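Long-range contacts in oxidase/hydroxylase (PDB 4ZPI), which probably acts as a 2-oxoglutarate-dependent dioxygenase of the phytanoyl-CoA dioxygenase family, binding iron(II) and 2-oxoglutarate in a cupin-type core: residues L99-G104 with D251-F256; C154-S159 with A203-T208. All coordinates share one frame; numbering follows the deposited sequence.

Contact 1 (L99-G104 with D251-F256); sequences LYLHGG and DVEEDF. With FE2 (Fe (II) ion), chain H.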
ATOM      1  N   LEU C  99      28.480  -0.188 -16.075  1.00 42.82           N
ATOM      2  CA  LEU C  99      27.501   0.693 -15.448  1.00 40.40           C
ATOM      3  C   LEU C  99      27.130   0.155 -14.052  1.00 40.61           C
ATOM      4  O   LEU C  99      26.459  -0.880 -13.932  1.00 40.28           O
ATOM      5  CB  LEU C  99      26.266   0.824 -16.346  1.00 40.79           C
ATOM      6  CG  LEU C  99      25.050   1.567 -15.788  1.00 39.70           C
ATOM      7  CD1 LEU C  99      25.344   3.031 -15.597  1.00 28.88           C
ATOM      8  CD2 LEU C  99      23.847   1.360 -16.687  1.00 36.37           C
ATOM      9  N   TYR C 100      27.583   0.846 -13.003  1.00 38.38           N
ATOM     10  CA  TYR C 100      27.335   0.415 -11.619  1.00 38.94           C
ATOM     11  C   TYR C 100      25.858   0.549 -11.238  1.00 38.04           C
ATOM     12  O   TYR C 100      25.102   1.260 -11.893  1.00 37.05           O
ATOM     13  CB  TYR C 100      28.189   1.219 -10.630  1.00 37.67           C
ATOM     14  CG  TYR C 100      29.682   1.064 -10.804  1.00 40.23           C
ATOM     15  CD1 TYR C 100      30.548   2.100 -10.487  1.00 40.80           C
ATOM     16  CD2 TYR C 100      30.226  -0.116 -11.288  1.00 42.84           C
ATOM     17  CE1 TYR C 100      31.914   1.962 -10.643  1.00 44.56           C
ATOM     18  CE2 TYR C 100      31.592  -0.262 -11.449  1.00 43.04           C
ATOM     19  CZ  TYR C 100      32.429   0.778 -11.125  1.00 44.86           C
ATOM     20  OH  TYR C 100      33.787   0.623 -11.284  1.00 48.47           O
ATOM     21  N   LEU C 101      25.459  -0.121 -10.162  1.00 38.03           N
ATOM     22  CA  LEU C 101      24.057  -0.134  -9.756  1.00 37.12           C
ATOM     23  C   LEU C 101      23.516   1.254  -9.386  1.00 36.99           C
ATOM     24  O   LEU C 101      24.190   2.055  -8.732  1.00 36.44           O
ATOM     25  CB  LEU C 101      23.848  -1.090  -8.575  1.00 35.43           C
ATOM     26  CG  LEU C 101      24.019  -2.601  -8.783  1.00 35.04           C
ATOM     27  CD1 LEU C 101      23.618  -3.373  -7.520  1.00 29.44           C
ATOM     28  CD2 LEU C 101      23.213  -3.081  -9.982  1.00 33.10           C
ATOM     29  N   HIS C 102      22.290   1.514  -9.831  1.00 35.16           N
ATOM     30  CA  HIS C 102      21.511   2.683  -9.437  1.00 35.01           C
ATOM     31  C   HIS C 102      20.041   2.268  -9.466  1.00 33.59           C
ATOM     32  O   HIS C 102      19.709   1.197  -9.990  1.00 30.04           O
ATOM     33  CB  HIS C 102      21.769   3.865 -10.369  1.00 29.10           C
ATOM     34  CG  HIS C 102      21.525   3.547 -11.803  1.00 32.08           C
ATOM     35  ND1 HIS C 102      22.444   2.876 -12.579  1.00 36.45           N
ATOM     36  CD2 HIS C 102      20.454   3.777 -12.601  1.00 39.39           C
ATOM     37  CE1 HIS C 102      21.953   2.712 -13.796  1.00 40.89           C
ATOM     38  NE2 HIS C 102      20.748   3.254 -13.838  1.00 43.55           N
ATOM     39  N   GLY C 103      19.163   3.095  -8.904  1.00 29.59           N
ATOM     40  CA  GLY C 103      17.771   2.704  -8.749  1.00 28.84           C
ATOM     41  C   GLY C 103      17.493   2.038  -7.407  1.00 32.51           C
ATOM     42  O   GLY C 103      18.260   2.191  -6.463  1.00 37.82           O
ATOM     43  N   GLY C 104      16.394   1.299  -7.308  1.00 32.40           N
ATOM     44  CA  GLY C 104      15.995   0.719  -6.036  1.00 29.10           C
ATOM     45  C   GLY C 104      14.930   1.504  -5.294  1.00 26.43           C
ATOM     46  O   GLY C 104      15.080   2.671  -5.003  1.00 35.99           O
ATOM     47  N   ASP C 251      21.002   7.068  -3.153  1.00 31.47           N
ATOM     48  CA  ASP C 251      22.241   6.304  -3.141  1.00 32.14           C
ATOM     49  C   ASP C 251      22.423   5.457  -4.410  1.00 34.79           C
ATOM     50  O   ASP C 251      21.562   4.644  -4.777  1.00 36.56           O
ATOM     51  CB  ASP C 251      22.294   5.392  -1.913  1.00 33.77           C
ATOM     52  CG  ASP C 251      22.485   6.153  -0.620  1.00 36.47           C
ATOM     53  OD1 ASP C 251      22.730   7.384  -0.664  1.00 44.04           O
ATOM     54  OD2 ASP C 251      22.393   5.513   0.452  1.00 38.07           O
ATOM     55  N   VAL C 252      23.555   5.659  -5.069  1.00 27.11           N
ATOM     56  CA  VAL C 252      23.946   4.846  -6.203  1.00 32.93           C
ATOM     57  C   VAL C 252      25.364   4.329  -5.943  1.00 36.82           C
ATOM     58  O   VAL C 252      26.100   4.906  -5.143  1.00 35.67           O
ATOM     59  CB  VAL C 252      23.884   5.645  -7.523  1.00 36.07           C
ATOM     60  CG1 VAL C 252      22.453   6.088  -7.795  1.00 32.75           C
ATOM     61  CG2 VAL C 252      24.824   6.852  -7.463  1.00 29.98           C
ATOM     62  N   GLU C 253      25.754   3.245  -6.600  1.00 33.02           N
ATOM     63  CA  GLU C 253      27.072   2.684  -6.328  1.00 40.88           C
ATOM     64  C   GLU C 253      28.199   3.639  -6.705  1.00 39.43           C
ATOM     65  O   GLU C 253      29.200   3.718  -6.005  1.00 43.32           O
ATOM     66  CB  GLU C 253      27.245   1.353  -7.043  1.00 37.87           C
ATOM     67  CG  GLU C 253      26.822   0.188  -6.201  1.00 36.30           C
ATOM     68  CD  GLU C 253      26.962  -1.116  -6.940  1.00 41.42           C
ATOM     69  OE1 GLU C 253      27.001  -1.083  -8.191  1.00 45.23           O
ATOM     70  OE2 GLU C 253      27.031  -2.167  -6.277  1.00 42.27           O
ATOM     71  N   GLU C 254      28.019   4.384  -7.787  1.00 39.38           N
ATOM     72  CA  GLU C 254      28.987   5.393  -8.214  1.00 43.62           C
ATOM     73  C   GLU C 254      29.452   6.341  -7.087  1.00 46.31           C
ATOM     74  O   GLU C 254      30.508   6.972  -7.192  1.00 47.22           O
ATOM     75  CB  GLU C 254      28.391   6.219  -9.350  1.00 40.79           C
ATOM     76  CG  GLU C 254      29.261   6.318 -10.572  1.00 47.36           C
ATOM     77  CD  GLU C 254      28.686   7.274 -11.592  1.00 68.09           C
ATOM     78  OE1 GLU C 254      27.441   7.315 -11.721  1.00 67.30           O
ATOM     79  OE2 GLU C 254      29.471   7.996 -12.253  1.00 78.47           O
ATOM     80  N   ASP C 255      28.665   6.427  -6.016  1.00 44.51           N
ATOM     81  CA  ASP C 255      28.937   7.336  -4.903  1.00 40.90           C
ATOM     82  C   ASP C 255      30.109   6.904  -4.016  1.00 43.06           C
ATOM     83  O   ASP C 255      30.680   7.722  -3.301  1.00 52.60           O
ATOM     84  CB  ASP C 255      27.691   7.493  -4.016  1.00 44.00           C
ATOM     85  CG  ASP C 255      26.558   8.294  -4.684  1.00 47.93           C
ATOM     86  OD1 ASP C 255      26.829   9.188  -5.525  1.00 52.49           O
ATOM     87  OD2 ASP C 255      25.381   8.034  -4.340  1.00 45.15           O
ATOM     88  N   PHE C 256      30.473   5.632  -4.041  1.00 46.11           N
ATOM     89  CA  PHE C 256      31.501   5.172  -3.114  1.00 48.46           C
ATOM     90  C   PHE C 256      32.399   4.059  -3.640  1.00 46.21           C
ATOM     91  O   PHE C 256      33.160   3.474  -2.880  1.00 50.95           O
ATOM     92  CB  PHE C 256      30.845   4.709  -1.813  1.00 48.80           C
ATOM     93  CG  PHE C 256      29.792   3.663  -2.003  1.00 43.82           C
ATOM     94  CD1 PHE C 256      30.128   2.317  -2.028  1.00 46.18           C
ATOM     95  CD2 PHE C 256      28.459   4.024  -2.150  1.00 46.39           C
ATOM     96  CE1 PHE C 256      29.150   1.343  -2.201  1.00 46.25           C
ATOM     97  CE2 PHE C 256      27.473   3.060  -2.320  1.00 40.88           C
ATOM     98  CZ  PHE C 256      27.816   1.719  -2.350  1.00 42.24           C
TER
HETATM   99 FE   FE2 H 301      19.222   3.004 -15.716  1.00 81.19          FE
HETATM  100  O   HOH W   1      25.965   4.019  -9.682  1.00 37.35           O
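Tyr-100 meets the 3-10 segment 253-255 with the edge of its ring, where CA of Glu-254 lies near the ring plane. CB of His-102 packs at 3.5 Å on CG1 of Val-252, while the imidazole beyond it leads away toward the iron. At the edge of this ring, in its plane, lie CD2 of Leu-99 and the carbonyl oxygen of Tyr-100; with CG of His-102 between the backbone N and the carbonyl carbon (chi1 55°), ND1 donates to Tyr-100 O over 3.2 Å. This bond limits the ring's rotation while NE2 of His-102 binds the iron at 2.4 Å. The Phe-256 ring has the Glu-253 carbonyl oxygen over the centre of one face. Glu-253 grips the backbone of Leu-101 twice. Its N donates to Leu-101 O at 2.9 Å, almost straight at 172°, and its side chain, extended beyond CG, runs alongside that of Leu-101 in the same direction, so that OE1 accepts from Leu-101 N at 2.7 Å. That N-H reaches OE1 on the anti side, 34° out of the carboxylate plane. A water bridges Leu-101 O and the N-H of Glu-254. Val-252 N, just ahead of the 3-10 segment, donates to OD2 of Asp-255. An alanine in place of Glu-253 would probably leave the Leu-101 N-H without its mate and open a gap alongside that leucine. The carboxylate has further partners in the Ser-178 hydroxyl and the backbone N of Leu-179 in helix 179-182. Asp-251 forms a salt bridge with Arg-168 of helix 167-172, and Tyr-100 OH is hydrogen-bonded to Arg-210. The C-terminal segment thus lies against strand 99-102, an outermost strand of its sheet, next to 206-208; helix 167-172 touches Asp-251 and Glu-253, helix 179-182 Leu-101.

Contact 2 (C154-S159 with A203-T208); sequences CYVQGS and ALMHGT. With FE2 (Fe (II) ion), chain H.
The antiparallel pairing of strands 153-156 and 206-208 forms the middle of the four-stranded sheet, consistent with one wall of the double-stranded beta-helix of the cupin clan, and carries an iron ligand. Cys-154 and Gly-207 are a hydrogen-bonded pair: Cys-154 N donates to Gly-207 O and Gly-207 N to Cys-154 O, each at 2.9 Å. Tyr-155 and His-206 form the adjacent non-hydrogen-bonded pair, and Val-156 N then donates to Met-205 O at 3.0 Å. Cys-154 SG sits over the glycine backbone, 3.6 Å from Gly-207 O. Beyond the strand the chain reverses in a type II turn, Val-156 to Ser-159, which brings Ser-159 OG back to face Val-156 O and Met-205 N. This hydroxyl accepts from Met-205 N at 2.7 Å and donates to Val-156 O, so the turn and the partner chain are fastened through one oxygen. CG2 of Val-156 runs alongside SD of Met-205, while CD2 of Leu-204 packs on CB of Tyr-155 at 3.7 Å. With CG of His-206 set between the backbone N and the carbonyl carbon (chi1 75°), ND1 donates to Leu-204 O at 3.1 Å. The oxygen lies in the imidazole plane, though ND1 stands above the carbonyl plane; the bond restrains the ring as NE2 of His-206 binds the iron at 2.3 Å. Strands 99-102 and 187-190 flank the pair, and Tyr-10 of the second subunit packs on Val-156 and Ser-159.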
ATOM      1  N   CYS C 154      22.099  -6.223 -15.823  1.00 33.25           N
ATOM      2  CA  CYS C 154      21.887  -6.978 -14.587  1.00 35.31           C
ATOM      3  C   CYS C 154      21.038  -6.211 -13.571  1.00 33.35           C
ATOM      4  O   CYS C 154      20.965  -4.975 -13.597  1.00 32.80           O
ATOM      5  CB  CYS C 154      23.227  -7.394 -13.956  1.00 35.69           C
ATOM      6  SG  CYS C 154      24.396  -6.070 -13.640  1.00 39.32           S
ATOM      7  N   TYR C 155      20.394  -6.953 -12.676  1.00 28.95           N
ATOM      8  CA  TYR C 155      19.448  -6.363 -11.739  1.00 29.12           C
ATOM      9  C   TYR C 155      19.378  -7.146 -10.424  1.00 32.26           C
ATOM     10  O   TYR C 155      19.691  -8.339 -10.380  1.00 33.35           O
ATOM     11  CB  TYR C 155      18.056  -6.297 -12.372  1.00 26.86           C
ATOM     12  CG  TYR C 155      17.442  -7.659 -12.549  1.00 29.71           C
ATOM     13  CD1 TYR C 155      17.878  -8.510 -13.557  1.00 30.84           C
ATOM     14  CD2 TYR C 155      16.437  -8.109 -11.702  1.00 30.77           C
ATOM     15  CE1 TYR C 155      17.329  -9.761 -13.724  1.00 30.22           C
ATOM     16  CE2 TYR C 155      15.873  -9.370 -11.868  1.00 30.77           C
ATOM     17  CZ  TYR C 155      16.329 -10.182 -12.880  1.00 29.62           C
ATOM     18  OH  TYR C 155      15.790 -11.425 -13.056  1.00 37.47           O
ATOM     19  N   VAL C 156      18.952  -6.465  -9.362  1.00 29.84           N
ATOM     20  CA  VAL C 156      18.687  -7.093  -8.069  1.00 32.06           C
ATOM     21  C   VAL C 156      17.228  -7.533  -7.998  1.00 28.99           C
ATOM     22  O   VAL C 156      16.335  -6.701  -8.142  1.00 29.86           O
ATOM     23  CB  VAL C 156      19.001  -6.126  -6.906  1.00 31.36           C
ATOM     24  CG1 VAL C 156      18.677  -6.775  -5.556  1.00 25.73           C
ATOM     25  CG2 VAL C 156      20.465  -5.662  -6.975  1.00 25.31           C
ATOM     26  N   GLN C 157      16.987  -8.830  -7.790  1.00 32.85           N
ATOM     27  CA  GLN C 157      15.619  -9.380  -7.830  1.00 33.16           C
ATOM     28  C   GLN C 157      14.691  -8.657  -6.852  1.00 29.80           C
ATOM     29  O   GLN C 157      15.024  -8.479  -5.682  1.00 33.71           O
ATOM     30  CB  GLN C 157      15.608 -10.887  -7.525  1.00 32.40           C
ATOM     31  CG  GLN C 157      15.952 -11.802  -8.692  1.00 37.48           C
ATOM     32  CD  GLN C 157      16.567 -13.124  -8.240  1.00 45.06           C
ATOM     33  OE1 GLN C 157      16.152 -13.707  -7.232  1.00 47.21           O
ATOM     34  NE2 GLN C 157      17.575 -13.592  -8.976  1.00 41.66           N
ATOM     35  N   GLY C 158      13.540  -8.215  -7.350  1.00 30.03           N
ATOM     36  CA  GLY C 158      12.530  -7.594  -6.517  1.00 26.26           C
ATOM     37  C   GLY C 158      12.885  -6.226  -5.967  1.00 24.99           C
ATOM     38  O   GLY C 158      12.140  -5.665  -5.157  1.00 25.97           O
ATOM     39  N   SER C 159      14.000  -5.664  -6.413  1.00 23.36           N
ATOM     40  CA  SER C 159      14.448  -4.401  -5.837  1.00 25.82           C
ATOM     41  C   SER C 159      13.508  -3.236  -6.184  1.00 28.60           C
ATOM     42  O   SER C 159      13.571  -2.172  -5.573  1.00 30.81           O
ATOM     43  CB  SER C 159      15.868  -4.087  -6.296  1.00 28.66           C
ATOM     44  OG  SER C 159      15.931  -3.893  -7.694  1.00 28.77           O
ATOM     45  N   ALA C 203      12.233   2.007 -10.890  1.00 28.44           N
ATOM     46  CA  ALA C 203      12.369   1.633  -9.476  1.00 29.26           C
ATOM     47  C   ALA C 203      13.329   0.433  -9.284  1.00 27.52           C
ATOM     48  O   ALA C 203      13.977   0.308  -8.250  1.00 27.20           O
ATOM     49  CB  ALA C 203      11.006   1.328  -8.871  1.00 26.53           C
ATOM     50  N   LEU C 204      13.424  -0.439 -10.282  1.00 25.72           N
ATOM     51  CA  LEU C 204      14.376  -1.550 -10.244  1.00 28.27           C
ATOM     52  C   LEU C 204      15.819  -1.070 -10.022  1.00 32.70           C
ATOM     53  O   LEU C 204      16.256  -0.091 -10.638  1.00 29.18           O
ATOM     54  CB  LEU C 204      14.294  -2.348 -11.544  1.00 25.89           C
ATOM     55  CG  LEU C 204      14.936  -3.724 -11.556  1.00 25.83           C
ATOM     56  CD1 LEU C 204      14.153  -4.647 -10.642  1.00 24.59           C
ATOM     57  CD2 LEU C 204      14.989  -4.259 -12.981  1.00 24.84           C
ATOM     58  N   MET C 205      16.555  -1.745  -9.136  1.00 29.84           N
ATOM     59  CA  MET C 205      17.991  -1.491  -8.993  1.00 28.41           C
ATOM     60  C   MET C 205      18.724  -2.327 -10.041  1.00 30.02           C
ATOM     61  O   MET C 205      18.580  -3.551 -10.100  1.00 28.64           O
ATOM     62  CB  MET C 205      18.479  -1.820  -7.584  1.00 32.15           C
ATOM     63  CG  MET C 205      19.970  -1.551  -7.352  1.00 35.06           C
ATOM     64  SD  MET C 205      20.466  -1.757  -5.619  1.00 42.32           S
ATOM     65  CE  MET C 205      19.007  -1.136  -4.769  1.00 35.86           C
ATOM     66  N   HIS C 206      19.486  -1.657 -10.893  1.00 31.04           N
ATOM     67  CA  HIS C 206      20.003  -2.288 -12.096  1.00 30.65           C
ATOM     68  C   HIS C 206      21.267  -1.573 -12.575  1.00 32.67           C
ATOM     69  O   HIS C 206      21.544  -0.438 -12.171  1.00 28.96           O
ATOM     70  CB  HIS C 206      18.936  -2.283 -13.199  1.00 29.43           C
ATOM     71  CG  HIS C 206      18.746  -0.940 -13.835  1.00 34.80           C
ATOM     72  ND1 HIS C 206      17.999   0.060 -13.253  1.00 30.76           N
ATOM     73  CD2 HIS C 206      19.245  -0.421 -14.982  1.00 32.89           C
ATOM     74  CE1 HIS C 206      18.042   1.136 -14.014  1.00 35.12           C
ATOM     75  NE2 HIS C 206      18.787   0.867 -15.072  1.00 37.50           N
ATOM     76  N   GLY C 207      22.025  -2.264 -13.425  1.00 30.74           N
ATOM     77  CA  GLY C 207      23.268  -1.762 -13.982  1.00 30.77           C
ATOM     78  C   GLY C 207      23.616  -2.693 -15.121  1.00 31.59           C
ATOM     79  O   GLY C 207      22.757  -3.447 -15.565  1.00 34.44           O
ATOM     80  N   THR C 208      24.846  -2.648 -15.615  1.00 34.42           N
ATOM     81  CA  THR C 208      25.303  -3.700 -16.528  1.00 41.06           C
ATOM     82  C   THR C 208      26.686  -4.220 -16.121  1.00 41.93           C
ATOM     83  O   THR C 208      27.474  -3.505 -15.491  1.00 38.35           O
ATOM     84  CB  THR C 208      25.363  -3.231 -18.027  1.00 41.52           C
ATOM     85  OG1 THR C 208      26.623  -2.611 -18.303  1.00 46.53           O
ATOM     86  CG2 THR C 208      24.221  -2.269 -18.379  1.00 39.61           C
TER
HETATM   87 FE   FE2 H 301      19.222   3.004 -15.716  1.00 81.19          FE

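Overall arrangement
Contact 2 is nested along the chain inside the loop closed by contact 1: 99-104 comes first, then 154-159, 203-208 and finally 251-256. Their centres are about 10 Å apart, and they join where strands 99-102 and 206-208 run as neighbours in the four-stranded sheet. Probable backbone hydrogen bonds, Leu-99 O with Thr-208 N and His-102 O with His-206 N, link them, and the two histidine rings meet edge to face. Each contact supplies one histidine to the iron, His-102 and His-206; Glu-202, also an iron-binding residue of this protein, lies close by. Contact 2 is the buried middle of the sheet; contact 1 adds the C-terminal segment at its edge strand, 99-102.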